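PDB 3DB0: Lin2891 protein from Listeria innocua, which probably binds a flavin (FMN) and may act as a pyridoxamine 5'-phosphate oxidase-like oxidoreductase. Local coordinates for residues E56-N61 with G82-E87. Residues are numbered along the deposited sequence; the frame is centred on the assembly and turned at random.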
loop_
_atom_site.group_PDB
_atom_site.type_symbol
_atom_site.label_atom_id
_atom_site.label_comp_id
_atom_site.label_asym_id
_atom_site.label_seq_id
_atom_site.Cartn_x
_atom_site.Cartn_y
_atom_site.Cartn_z
ATOM N N GLU B 56 -1.002 1.819 24.999
ATOM C CA GLU B 56 -1.042 1.388 26.396
ATOM C C GLU B 56 -0.724 -0.094 26.545
ATOM O O GLU B 56 -0.129 -0.528 27.546
ATOM C CB GLU B 56 -2.383 1.739 27.070
ATOM C CG GLU B 56 -2.420 1.417 28.577
ATOM C CD GLU B 56 -1.404 2.210 29.392
ATOM O OE1 GLU B 56 -0.929 3.252 28.907
ATOM O OE2 GLU B 56 -1.094 1.781 30.521
ATOM N N GLU B 57 -1.137 -0.893 25.567
ATOM C CA GLU B 57 -0.835 -2.307 25.617
ATOM C C GLU B 57 0.681 -2.532 25.655
ATOM O O GLU B 57 1.203 -3.286 26.493
ATOM C CB GLU B 57 -1.476 -3.036 24.439
ATOM C CG GLU B 57 -2.959 -3.199 24.625
ATOM C CD GLU B 57 -3.691 -3.428 23.319
ATOM O OE1 GLU B 57 -3.032 -3.818 22.372
ATOM O OE2 GLU B 57 -4.914 -3.178 23.224
ATOM N N VAL B 58 1.371 -1.870 24.724
ATOM C CA VAL B 58 2.847 -1.921 24.596
ATOM C C VAL B 58 3.594 -1.420 25.855
ATOM O O VAL B 58 4.612 -1.994 26.239
ATOM C CB VAL B 58 3.281 -1.143 23.314
ATOM C CG1 VAL B 58 4.714 -0.766 23.354
ATOM C CG2 VAL B 58 2.950 -2.024 22.076
ATOM N N ARG B 59 3.080 -0.351 26.485
ATOM C CA ARG B 59 3.665 0.184 27.672
ATOM C C ARG B 59 3.655 -0.848 28.752
ATOM O O ARG B 59 4.585 -0.927 29.498
ATOM C CB ARG B 59 2.898 1.397 28.231
ATOM C CG ARG B 59 2.985 2.647 27.353
ATOM C CD ARG B 59 2.587 3.935 28.112
ATOM N NE ARG B 59 2.483 5.070 27.185
ATOM C CZ ARG B 59 1.331 5.524 26.677
ATOM N NH1 ARG B 59 0.168 4.976 27.036
ATOM N NH2 ARG B 59 1.328 6.554 25.837
ATOM N N ARG B 60 2.587 -1.639 28.824
ATOM C CA ARG B 60 2.396 -2.601 29.898
ATOM C C ARG B 60 2.923 -4.005 29.582
ATOM O O ARG B 60 3.175 -4.801 30.492
ATOM C CB ARG B 60 0.912 -2.681 30.274
ATOM C CG ARG B 60 0.392 -1.380 30.836
ATOM C CD ARG B 60 -1.097 -1.184 30.684
ATOM N NE ARG B 60 -1.865 -1.556 31.860
ATOM C CZ ARG B 60 -2.994 -0.947 32.212
ATOM N NH1 ARG B 60 -3.438 0.088 31.504
ATOM N NH2 ARG B 60 -3.651 -1.334 33.292
ATOM N N ASN B 61 3.023 -4.325 28.303
ATOM C CA ASN B 61 3.591 -5.632 27.881
ATOM C C ASN B 61 4.304 -5.413 26.539
ATOM O O ASN B 61 3.638 -5.195 25.536
ATOM C CB ASN B 61 2.499 -6.703 27.784
ATOM C CG ASN B 61 3.032 -8.087 27.405
ATOM O OD1 ASN B 61 4.107 -8.209 26.850
ATOM N ND2 ASN B 61 2.272 -9.125 27.713
ATOM N N GLY B 82 9.065 -9.758 18.817
ATOM C CA GLY B 82 9.930 -8.685 19.253
ATOM C C GLY B 82 9.463 -7.941 20.473
ATOM O O GLY B 82 8.469 -8.268 21.072
ATOM N N LEU B 83 10.259 -6.962 20.826
ATOM C CA LEU B 83 10.029 -6.141 21.955
ATOM C C LEU B 83 9.731 -4.738 21.485
ATOM O O LEU B 83 10.552 -4.101 20.783
ATOM C CB LEU B 83 11.267 -6.190 22.871
ATOM C CG LEU B 83 11.483 -7.487 23.648
ATOM C CD1 LEU B 83 12.830 -7.443 24.457
ATOM C CD2 LEU B 83 10.282 -7.701 24.596
ATOM N N ALA B 84 8.552 -4.266 21.896
ATOM C CA ALA B 84 8.034 -2.971 21.501
ATOM C C ALA B 84 8.172 -1.980 22.636
ATOM O O ALA B 84 8.044 -2.328 23.820
ATOM C CB ALA B 84 6.538 -3.082 20.955
ATOM N N SER B 85 8.473 -0.754 22.214
ATOM C CA SER B 85 8.681 0.411 23.075
ATOM C C SER B 85 8.320 1.670 22.344
ATOM O O SER B 85 8.155 1.692 21.123
ATOM C CB SER B 85 10.127 0.452 23.606
ATOM O OG SER B 85 11.042 0.714 22.573
ATOM N N LEU B 86 8.124 2.732 23.103
ATOM C CA LEU B 86 7.800 4.013 22.511
ATOM C C LEU B 86 9.124 4.713 22.224
ATOM O O LEU B 86 9.991 4.841 23.114
ATOM C CB LEU B 86 6.880 4.828 23.433
ATOM C CG LEU B 86 5.524 4.125 23.749
ATOM C CD1 LEU B 86 4.582 5.000 24.584
ATOM C CD2 LEU B 86 4.869 3.708 22.433
ATOM N N GLU B 87 9.279 5.118 20.967
ATOM C CA GLU B 87 10.476 5.807 20.482
ATOM C C GLU B 87 10.594 7.125 21.177
ATOM O O GLU B 87 9.657 7.901 21.185
ATOM C CB GLU B 87 10.406 6.044 18.966
ATOM C CG GLU B 87 11.626 6.761 18.406
ATOM C CD GLU B 87 12.900 6.040 18.717
ATOM O OE1 GLU B 87 12.994 4.858 18.352
ATOM O OE2 GLU B 87 13.820 6.641 19.326
HETATM O O HOH W 1 7.248 -1.332 26.081
#
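Val58 and Arg59, near the C-terminal end of helix 53-60, pack against Ala84 and Leu86 on strand 77-86, where the short helix lies against the six-stranded antiparallel barrel of this putative pyridoxamine 5'-phosphate oxidase. The axes of segments 56-60 and 82-86 approach to 7.6 Å, their N-to-C directions 115° apart.

Apolar packing centres on Val58, both of whose methyls face Ala84 CB, CG1 at 3.8 Å and CG2 at 3.9 Å. With chi1 at 161°, CG1 is anti to the backbone N, and from there it also reaches the carbonyl of Ala84. Ile116 on the adjacent strand 113-126 also touches Ala84 and Leu86.

A water joins the two backbones, donating to Val58 O at 2.7 Å and to Ala84 O at 2.6 Å, so two carbonyls that could not bond to each other share one donor.

Glu56, Arg59 and Arg60 form a salt-bridge network at the exposed side of the helix. Glu56 OE1 is salt-bridged to Arg59 NH1, nearly along the C-O axis and close to the guanidinium plane, while OE2 has a weak bond with Arg60 NH1; Arg59 NH2 bonds Lys50 O. Held this way, the extended Arg59 chain lies obliquely across Leu86, with CD1 of Leu86 3.3 Å from Arg59 NE.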